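PDB 5C1F: septation protein imp2 from Schizosaccharomyces pombe, which links the cytoskeleton to phospholipid membranes during cell division, being required for normal septation and taking part in disassembly of the medial ring. Local coordinates for residues F27-Y41 and F104-I118. Residues are numbered along the deposited sequence; the frame is centred on the assembly and turned at random.
Sequences FSDVKHINEELRSFY and FTRYAASLKDKKKMI
The helical segments 27-41 and 104-118 run antiparallel, F27 facing K115 and R38 facing F104, their axes crossing at -160° and approaching to 9.6 Å. F104 is the knob, set in the hole formed by N34, L37, R38 and Y41. One ring face lies against the backbone at L37 and R38, F104 CE1 comes 3.5 Å from L37 CB, and CB of F104 rests on CB of R38. Y41 meets the same ring rim to rim, with nearly parallel planes. Cutting F104 back to alanine would keep the CB contact with R38 but is likely to open a gap among these four residues and cost the Y41 ring this rim-to-rim partner. N34 supplies the polar link: with CG anti to the backbone N (chi1 -172°), its amide swings across and ND2 donates to F104 O at 2.9 Å, almost straight at 176°. That carbonyl already takes the helical bond from A108 N, and the two donors reach it from opposite faces. OD1 of N34 points at the edge of the F104 ring, 3.5 Å from CD1. At the other end, the extended K115 chain slides over a face of F27, CG standing 3.8 Å from the ring centroid in a CH-pi contact, while L111 CD1 meets the ring edge. The other L111 methyl, CD2, packs on V30 CG1 at 3.7 Å. Helix 162-252 closes over this seam, F221 stacking on Y107; the second subunit packs on F40 and Y41. Such lengthwise antiparallel packing belongs to the elongated helical bundle of the dimeric F-BAR domain, here joining helices 18-59 and 69-155.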
ATOM      1  N   PHE A  27      35.537   8.747   3.431  1.00 31.76           N
ATOM      2  CA  PHE A  27      34.679   8.243   4.501  1.00 31.40           C
ATOM      3  C   PHE A  27      33.399   9.061   4.657  1.00 33.40           C
ATOM      4  O   PHE A  27      32.338   8.512   4.947  1.00 35.92           O
ATOM      5  CB  PHE A  27      35.438   8.214   5.828  1.00 33.04           C
ATOM      6  CG  PHE A  27      36.235   6.962   6.040  1.00 36.85           C
ATOM      7  CD1 PHE A  27      35.604   5.776   6.383  1.00 38.01           C
ATOM      8  CD2 PHE A  27      37.613   6.964   5.897  1.00 34.51           C
ATOM      9  CE1 PHE A  27      36.332   4.615   6.578  1.00 37.50           C
ATOM     10  CE2 PHE A  27      38.347   5.807   6.090  1.00 33.61           C
ATOM     11  CZ  PHE A  27      37.704   4.631   6.431  1.00 35.73           C
ATOM     12  N   SER A  28      33.506  10.369   4.453  1.00 37.90           N
ATOM     13  CA  SER A  28      32.356  11.259   4.572  1.00 44.19           C
ATOM     14  C   SER A  28      31.416  11.140   3.372  1.00 41.59           C
ATOM     15  O   SER A  28      30.216  11.385   3.489  1.00 39.75           O
ATOM     16  CB  SER A  28      32.819  12.709   4.730  1.00 47.16           C
ATOM     17  OG  SER A  28      33.526  13.141   3.582  1.00 50.87           O
ATOM     18  N   ASP A  29      31.968  10.771   2.218  1.00 38.66           N
ATOM     19  CA  ASP A  29      31.167  10.580   1.011  1.00 38.57           C
ATOM     20  C   ASP A  29      30.369   9.287   1.107  1.00 36.17           C
ATOM     21  O   ASP A  29      29.193   9.238   0.742  1.00 38.16           O
ATOM     22  CB  ASP A  29      32.054  10.558  -0.236  1.00 40.95           C
ATOM     23  CG  ASP A  29      32.741  11.884  -0.487  1.00 42.46           C
ATOM     24  OD1 ASP A  29      32.215  12.923  -0.030  1.00 40.46           O
ATOM     25  OD2 ASP A  29      33.802  11.886  -1.145  1.00 41.56           O
ATOM     26  N   VAL A  30      31.029   8.242   1.595  1.00 30.11           N
ATOM     27  CA  VAL A  30      30.388   6.962   1.859  1.00 29.87           C
ATOM     28  C   VAL A  30      29.236   7.133   2.846  1.00 29.30           C
ATOM     29  O   VAL A  30      28.157   6.565   2.666  1.00 29.86           O
ATOM     30  CB  VAL A  30      31.405   5.938   2.410  1.00 31.47           C
ATOM     31  CG1 VAL A  30      30.701   4.720   2.976  1.00 36.42           C
ATOM     32  CG2 VAL A  30      32.395   5.537   1.325  1.00 29.46           C
ATOM     33  N   LYS A  31      29.470   7.933   3.882  1.00 29.93           N
ATOM     34  CA  LYS A  31      28.457   8.188   4.902  1.00 28.21           C
ATOM     35  C   LYS A  31      27.258   8.932   4.320  1.00 31.84           C
ATOM     36  O   LYS A  31      26.109   8.641   4.657  1.00 26.55           O
ATOM     37  CB  LYS A  31      29.061   8.983   6.062  1.00 29.92           C
ATOM     38  CG  LYS A  31      28.054   9.366   7.134  1.00 35.56           C
ATOM     39  CD  LYS A  31      28.696  10.149   8.267  1.00 41.40           C
ATOM     40  CE  LYS A  31      27.647  10.558   9.290  1.00 47.82           C
ATOM     41  NZ  LYS A  31      28.218  11.350  10.411  1.00 51.25           N
ATOM     42  N   HIS A  32      27.543   9.892   3.444  1.00 29.66           N
ATOM     43  CA  HIS A  32      26.518  10.684   2.771  1.00 30.11           C
ATOM     44  C   HIS A  32      25.616   9.813   1.898  1.00 28.59           C
ATOM     45  O   HIS A  32      24.389   9.884   1.989  1.00 30.36           O
ATOM     46  CB  HIS A  32      27.176  11.776   1.925  1.00 35.82           C
ATOM     47  CG  HIS A  32      26.217  12.760   1.341  1.00 45.37           C
ATOM     48  ND1 HIS A  32      25.523  13.676   2.112  1.00 50.87           N
ATOM     49  CD2 HIS A  32      25.835  12.989   0.064  1.00 51.38           C
ATOM     50  CE1 HIS A  32      24.760  14.414   1.335  1.00 51.75           C
ATOM     51  NE2 HIS A  32      24.929  14.019   0.081  1.00 54.92           N
ATOM     52  N   ILE A  33      26.238   8.999   1.050  1.00 26.39           N
ATOM     53  CA  ILE A  33      25.521   8.052   0.199  1.00 28.48           C
ATOM     54  C   ILE A  33      24.659   7.116   1.035  1.00 33.55           C
ATOM     55  O   ILE A  33      23.504   6.843   0.703  1.00 33.61           O
ATOM     56  CB  ILE A  33      26.496   7.209  -0.651  1.00 27.33           C
ATOM     57  CG1 ILE A  33      27.327   8.107  -1.570  1.00 27.33           C
ATOM     58  CG2 ILE A  33      25.746   6.156  -1.458  1.00 24.71           C
ATOM     59  CD1 ILE A  33      28.495   7.396  -2.219  1.00 26.60           C
ATOM     60  N   ASN A  34      25.235   6.631   2.129  1.00 32.11           N
ATOM     61  CA  ASN A  34      24.550   5.709   3.018  1.00 28.66           C
ATOM     62  C   ASN A  34      23.325   6.342   3.671  1.00 31.24           C
ATOM     63  O   ASN A  34      22.288   5.700   3.818  1.00 32.22           O
ATOM     64  CB  ASN A  34      25.518   5.206   4.088  1.00 27.78           C
ATOM     65  CG  ASN A  34      24.934   4.091   4.923  1.00 29.27           C
ATOM     66  OD1 ASN A  34      24.843   2.951   4.473  1.00 29.20           O
ATOM     67  ND2 ASN A  34      24.545   4.412   6.152  1.00 29.24           N
ATOM     68  N   GLU A  35      23.447   7.608   4.052  1.00 30.64           N
ATOM     69  CA  GLU A  35      22.363   8.312   4.725  1.00 30.48           C
ATOM     70  C   GLU A  35      21.228   8.659   3.762  1.00 32.68           C
ATOM     71  O   GLU A  35      20.060   8.666   4.149  1.00 42.22           O
ATOM     72  CB  GLU A  35      22.900   9.578   5.405  1.00 31.62           C
ATOM     73  CG  GLU A  35      21.836  10.497   6.002  1.00 36.51           C
ATOM     74  CD  GLU A  35      21.011   9.835   7.092  1.00 43.07           C
ATOM     75  OE1 GLU A  35      21.491   8.853   7.700  1.00 45.92           O
ATOM     76  OE2 GLU A  35      19.878  10.300   7.340  1.00 44.43           O
ATOM     77  N   GLU A  36      21.569   8.938   2.507  1.00 30.28           N
ATOM     78  CA  GLU A  36      20.561   9.215   1.488  1.00 30.73           C
ATOM     79  C   GLU A  36      19.636   8.025   1.289  1.00 30.20           C
ATOM     80  O   GLU A  36      18.413   8.173   1.256  1.00 33.20           O
ATOM     81  CB  GLU A  36      21.217   9.575   0.156  1.00 29.21           C
ATOM     82  CG  GLU A  36      21.819  10.957   0.112  1.00 35.70           C
ATOM     83  CD  GLU A  36      22.372  11.299  -1.256  1.00 42.68           C
ATOM     84  OE1 GLU A  36      22.741  10.363  -1.998  1.00 42.60           O
ATOM     85  OE2 GLU A  36      22.431  12.501  -1.592  1.00 42.79           O
ATOM     86  N   LEU A  37      20.229   6.846   1.148  1.00 30.40           N
ATOM     87  CA  LEU A  37      19.461   5.629   0.930  1.00 22.27           C
ATOM     88  C   LEU A  37      18.670   5.242   2.176  1.00 32.46           C
ATOM     89  O   LEU A  37      17.540   4.761   2.074  1.00 29.97           O
ATOM     90  CB  LEU A  37      20.386   4.492   0.500  1.00 21.93           C
ATOM     91  CG  LEU A  37      20.872   4.607  -0.949  1.00 34.80           C
ATOM     92  CD1 LEU A  37      22.040   3.670  -1.221  1.00 30.70           C
ATOM     93  CD2 LEU A  37      19.727   4.337  -1.919  1.00 27.98           C
ATOM     94  N   ARG A  38      19.258   5.461   3.350  1.00 29.93           N
ATOM     95  CA  ARG A  38      18.553   5.198   4.601  1.00 27.87           C
ATOM     96  C   ARG A  38      17.285   6.036   4.669  1.00 27.61           C
ATOM     97  O   ARG A  38      16.214   5.532   5.001  1.00 24.34           O
ATOM     98  CB  ARG A  38      19.436   5.498   5.813  1.00 27.16           C
ATOM     99  CG  ARG A  38      18.817   5.050   7.134  1.00 27.41           C
ATOM    100  CD  ARG A  38      19.239   5.941   8.292  1.00 32.25           C
ATOM    101  NE  ARG A  38      18.900   7.340   8.046  1.00 38.15           N
ATOM    102  CZ  ARG A  38      17.685   7.859   8.200  1.00 35.21           C
ATOM    103  NH1 ARG A  38      16.677   7.097   8.602  1.00 34.79           N
ATOM    104  NH2 ARG A  38      17.476   9.144   7.949  1.00 33.21           N
ATOM    105  N   SER A  39      17.424   7.318   4.347  1.00 26.86           N
ATOM    106  CA  SER A  39      16.306   8.254   4.361  1.00 30.35           C
ATOM    107  C   SER A  39      15.236   7.862   3.348  1.00 31.05           C
ATOM    108  O   SER A  39      14.039   7.966   3.620  1.00 32.43           O
ATOM    109  CB  SER A  39      16.802   9.673   4.080  1.00 34.18           C
ATOM    110  OG  SER A  39      15.722  10.585   4.016  1.00 39.05           O
ATOM    111  N   PHE A  40      15.676   7.413   2.178  1.00 28.21           N
ATOM    112  CA  PHE A  40      14.766   6.970   1.130  1.00 27.45           C
ATOM    113  C   PHE A  40      13.926   5.784   1.598  1.00 29.21           C
ATOM    114  O   PHE A  40      12.696   5.801   1.503  1.00 27.96           O
ATOM    115  CB  PHE A  40      15.550   6.602  -0.133  1.00 24.63           C
ATOM    116  CG  PHE A  40      14.692   6.095  -1.260  1.00 28.52           C
ATOM    117  CD1 PHE A  40      14.095   6.978  -2.146  1.00 29.38           C
ATOM    118  CD2 PHE A  40      14.489   4.735  -1.441  1.00 29.98           C
ATOM    119  CE1 PHE A  40      13.304   6.514  -3.188  1.00 31.76           C
ATOM    120  CE2 PHE A  40      13.702   4.266  -2.479  1.00 31.63           C
ATOM    121  CZ  PHE A  40      13.108   5.155  -3.353  1.00 29.09           C
ATOM    122  N   TYR A  41      14.593   4.755   2.111  1.00 20.80           N
ATOM    123  CA  TYR A  41      13.900   3.541   2.528  1.00 21.38           C
ATOM    124  C   TYR A  41      13.160   3.727   3.845  1.00 20.31           C
ATOM    125  O   TYR A  41      12.228   2.984   4.143  1.00 30.21           O
ATOM    126  CB  TYR A  41      14.881   2.374   2.623  1.00 22.27           C
ATOM    127  CG  TYR A  41      15.291   1.861   1.263  1.00 24.52           C
ATOM    128  CD1 TYR A  41      14.361   1.271   0.416  1.00 19.18           C
ATOM    129  CD2 TYR A  41      16.601   1.975   0.821  1.00 19.92           C
ATOM    130  CE1 TYR A  41      14.725   0.804  -0.832  1.00 24.65           C
ATOM    131  CE2 TYR A  41      16.977   1.510  -0.425  1.00 23.15           C
ATOM    132  CZ  TYR A  41      16.035   0.927  -1.247  1.00 22.82           C
ATOM    133  OH  TYR A  41      16.403   0.464  -2.488  1.00 26.99           O
ATOM    134  N   PHE A 104      21.127   0.116   6.814  1.00 28.46           N
ATOM    135  CA  PHE A 104      21.943   1.303   6.573  1.00 31.28           C
ATOM    136  C   PHE A 104      22.395   1.916   7.890  1.00 30.26           C
ATOM    137  O   PHE A 104      23.513   2.421   7.997  1.00 30.78           O
ATOM    138  CB  PHE A 104      21.175   2.345   5.756  1.00 28.23           C
ATOM    139  CG  PHE A 104      20.779   1.872   4.392  1.00 29.57           C
ATOM    140  CD1 PHE A 104      21.685   1.898   3.345  1.00 26.47           C
ATOM    141  CD2 PHE A 104      19.498   1.401   4.152  1.00 26.68           C
ATOM    142  CE1 PHE A 104      21.324   1.459   2.086  1.00 28.85           C
ATOM    143  CE2 PHE A 104      19.131   0.962   2.897  1.00 22.32           C
ATOM    144  CZ  PHE A 104      20.045   0.992   1.861  1.00 25.84           C
ATOM    145  N   THR A 105      21.514   1.873   8.886  1.00 27.88           N
ATOM    146  CA  THR A 105      21.814   2.413  10.208  1.00 29.32           C
ATOM    147  C   THR A 105      22.944   1.631  10.868  1.00 32.55           C
ATOM    148  O   THR A 105      23.871   2.218  11.428  1.00 36.72           O
ATOM    149  CB  THR A 105      20.577   2.390  11.126  1.00 30.78           C
ATOM    150  OG1 THR A 105      19.537   3.190  10.552  1.00 33.09           O
ATOM    151  CG2 THR A 105      20.925   2.933  12.505  1.00 26.41           C
ATOM    152  N   ARG A 106      22.861   0.306  10.785  0.65 30.72           N
ATOM    153  CA  ARG A 106      23.880  -0.572  11.349  0.65 30.60           C
ATOM    154  C   ARG A 106      25.198  -0.435  10.589  0.65 31.25           C
ATOM    155  O   ARG A 106      26.273  -0.610  11.160  0.65 35.62           O
ATOM    156  CB  ARG A 106      23.402  -2.031  11.341  0.65 25.40           C
ATOM    157  CG  ARG A 106      22.203  -2.294  12.257  0.65 32.76           C
ATOM    158  CD  ARG A 106      21.830  -3.777  12.337  0.65 30.67           C
ATOM    159  NE  ARG A 106      21.389  -4.321  11.053  0.65 33.92           N
ATOM    160  CZ  ARG A 106      20.117  -4.458  10.684  0.65 32.22           C
ATOM    161  NH1 ARG A 106      19.825  -4.966   9.496  0.65 29.66           N
ATOM    162  NH2 ARG A 106      19.137  -4.093  11.501  0.65 24.18           N
ATOM    163  N   TYR A 107      25.111  -0.112   9.303  1.00 24.72           N
ATOM    164  CA  TYR A 107      26.296   0.107   8.485  1.00 24.75           C
ATOM    165  C   TYR A 107      27.006   1.392   8.904  1.00 27.15           C
ATOM    166  O   TYR A 107      28.231   1.423   9.018  1.00 30.81           O
ATOM    167  CB  TYR A 107      25.942   0.170   6.997  1.00 23.89           C
ATOM    168  CG  TYR A 107      27.161   0.340   6.120  1.00 24.07           C
ATOM    169  CD1 TYR A 107      27.866  -0.763   5.663  1.00 24.19           C
ATOM    170  CD2 TYR A 107      27.624   1.605   5.772  1.00 31.48           C
ATOM    171  CE1 TYR A 107      28.990  -0.615   4.873  1.00 24.48           C
ATOM    172  CE2 TYR A 107      28.749   1.763   4.986  1.00 29.82           C
ATOM    173  CZ  TYR A 107      29.428   0.649   4.538  1.00 34.56           C
ATOM    174  OH  TYR A 107      30.548   0.799   3.753  1.00 29.20           O
ATOM    175  N   ALA A 108      26.232   2.449   9.128  1.00 28.04           N
ATOM    176  CA  ALA A 108      26.793   3.733   9.532  1.00 29.51           C
ATOM    177  C   ALA A 108      27.465   3.633  10.895  1.00 32.16           C
ATOM    178  O   ALA A 108      28.428   4.345  11.174  1.00 39.36           O
ATOM    179  CB  ALA A 108      25.715   4.803   9.552  1.00 26.40           C
ATOM    180  N   ALA A 109      26.950   2.748  11.744  1.00 32.53           N
ATOM    181  CA  ALA A 109      27.525   2.534  13.065  1.00 35.88           C
ATOM    182  C   ALA A 109      28.813   1.726  12.961  1.00 36.91           C
ATOM    183  O   ALA A 109      29.788   1.992  13.667  1.00 37.97           O
ATOM    184  CB  ALA A 109      26.529   1.834  13.973  1.00 29.22           C
ATOM    185  N   SER A 110      28.810   0.737  12.075  1.00 30.64           N
ATOM    186  CA  SER A 110      29.983  -0.096  11.861  1.00 38.07           C
ATOM    187  C   SER A 110      31.099   0.699  11.188  1.00 42.52           C
ATOM    188  O   SER A 110      32.269   0.560  11.542  1.00 43.56           O
ATOM    189  CB  SER A 110      29.623  -1.320  11.018  1.00 40.42           C
ATOM    190  OG  SER A 110      30.766  -2.122  10.772  1.00 46.87           O
ATOM    191  N   LEU A 111      30.725   1.535  10.223  1.00 38.94           N
ATOM    192  CA  LEU A 111      31.685   2.351   9.485  1.00 37.97           C
ATOM    193  C   LEU A 111      32.405   3.325  10.406  1.00 37.49           C
ATOM    194  O   LEU A 111      33.598   3.585  10.244  1.00 40.16           O
ATOM    195  CB  LEU A 111      30.987   3.120   8.361  1.00 35.25           C
ATOM    196  CG  LEU A 111      31.902   3.959   7.468  1.00 37.67           C
ATOM    197  CD1 LEU A 111      32.773   3.058   6.606  1.00 33.12           C
ATOM    198  CD2 LEU A 111      31.093   4.919   6.612  1.00 39.04           C
ATOM    199  N   LYS A 112      31.671   3.861  11.375  1.00 35.78           N
ATOM    200  CA  LYS A 112      32.238   4.786  12.347  1.00 38.50           C
ATOM    201  C   LYS A 112      33.353   4.119  13.148  1.00 41.10           C
ATOM    202  O   LYS A 112      34.388   4.732  13.403  1.00 44.40           O
ATOM    203  CB  LYS A 112      31.150   5.309  13.287  1.00 43.51           C
ATOM    204  CG  LYS A 112      31.627   6.360  14.275  1.00 50.02           C
ATOM    205  CD  LYS A 112      30.534   6.709  15.273  1.00 55.68           C
ATOM    206  CE  LYS A 112      30.997   7.780  16.246  1.00 59.72           C
ATOM    207  NZ  LYS A 112      31.258   9.078  15.561  1.00 63.75           N
ATOM    208  N   ASP A 113      33.142   2.863  13.535  1.00 40.52           N
ATOM    209  CA  ASP A 113      34.163   2.113  14.264  1.00 38.88           C
ATOM    210  C   ASP A 113      35.341   1.767  13.361  1.00 32.60           C
ATOM    211  O   ASP A 113      36.496   1.852  13.778  1.00 35.82           O
ATOM    212  CB  ASP A 113      33.581   0.831  14.866  1.00 37.65           C
ATOM    213  CG  ASP A 113      32.642   1.104  16.021  1.00 40.65           C
ATOM    214  OD1 ASP A 113      32.746   2.192  16.626  1.00 38.79           O
ATOM    215  OD2 ASP A 113      31.802   0.230  16.329  1.00 48.35           O
ATOM    216  N   LYS A 114      35.043   1.364  12.129  1.00 33.82           N
ATOM    217  CA  LYS A 114      36.087   1.036  11.166  1.00 39.52           C
ATOM    218  C   LYS A 114      36.984   2.243  10.913  1.00 39.26           C
ATOM    219  O   LYS A 114      38.211   2.126  10.907  1.00 39.50           O
ATOM    220  CB  LYS A 114      35.477   0.540   9.852  1.00 40.52           C
ATOM    221  CG  LYS A 114      34.827  -0.833   9.945  1.00 47.54           C
ATOM    222  CD  LYS A 114      34.329  -1.300   8.583  1.00 51.90           C
ATOM    223  CE  LYS A 114      33.602  -2.628   8.681  1.00 54.32           C
ATOM    224  NZ  LYS A 114      34.482  -3.706   9.211  1.00 61.67           N
ATOM    225  N   LYS A 115      36.366   3.405  10.721  1.00 38.15           N
ATOM    226  CA  LYS A 115      37.112   4.637  10.495  1.00 35.44           C
ATOM    227  C   LYS A 115      37.986   4.982  11.699  1.00 43.35           C
ATOM    228  O   LYS A 115      39.141   5.369  11.544  1.00 33.95           O
ATOM    229  CB  LYS A 115      36.163   5.798  10.188  1.00 34.70           C
ATOM    230  CG  LYS A 115      36.883   7.093   9.832  1.00 34.52           C
ATOM    231  CD  LYS A 115      35.922   8.256   9.646  1.00 37.52           C
ATOM    232  CE  LYS A 115      36.690   9.556   9.420  1.00 44.15           C
ATOM    233  NZ  LYS A 115      35.791  10.734   9.261  1.00 45.94           N
ATOM    234  N   LYS A 116      37.430   4.831  12.897  1.00 44.36           N
ATOM    235  CA  LYS A 116      38.161   5.130  14.124  1.00 48.10           C
ATOM    236  C   LYS A 116      39.404   4.255  14.254  1.00 45.00           C
ATOM    237  O   LYS A 116      40.477   4.733  14.621  1.00 43.13           O
ATOM    238  CB  LYS A 116      37.257   4.939  15.344  1.00 53.01           C
ATOM    239  CG  LYS A 116      37.929   5.235  16.676  1.00 61.55           C
ATOM    240  CD  LYS A 116      37.023   4.856  17.841  1.00 69.35           C
ATOM    241  CE  LYS A 116      37.649   5.220  19.179  1.00 73.24           C
ATOM    242  NZ  LYS A 116      37.930   6.679  19.276  1.00 76.03           N
ATOM    243  N   MET A 117      39.250   2.973  13.945  1.00 42.53           N
ATOM    244  CA  MET A 117      40.358   2.031  14.033  1.00 42.40           C
ATOM    245  C   MET A 117      41.405   2.309  12.963  1.00 40.53           C
ATOM    246  O   MET A 117      42.603   2.215  13.217  1.00 39.00           O
ATOM    247  CB  MET A 117      39.850   0.590  13.920  1.00 39.30           C
ATOM    248  CG  MET A 117      39.151   0.090  15.177  1.00 41.92           C
ATOM    249  SD  MET A 117      38.530  -1.600  15.053  1.00 46.32           S
ATOM    250  CE  MET A 117      37.150  -1.376  13.930  1.00 45.33           C
ATOM    251  N   ILE A 118      40.950   2.663  11.766  1.00 41.13           N
ATOM    252  CA  ILE A 118      41.858   2.885  10.646  1.00 46.43           C
ATOM    253  C   ILE A 118      42.566   4.239  10.728  1.00 49.54           C
ATOM    254  O   ILE A 118      43.787   4.313  10.588  1.00 35.80           O
ATOM    255  CB  ILE A 118      41.115   2.771   9.304  1.00 44.93           C
ATOM    256  CG1 ILE A 118      40.781   1.305   9.025  1.00 46.35           C
ATOM    257  CG2 ILE A 118      41.951   3.354   8.173  1.00 42.47           C
ATOM    258  CD1 ILE A 118      40.122   1.065   7.693  1.00 47.63           C
TER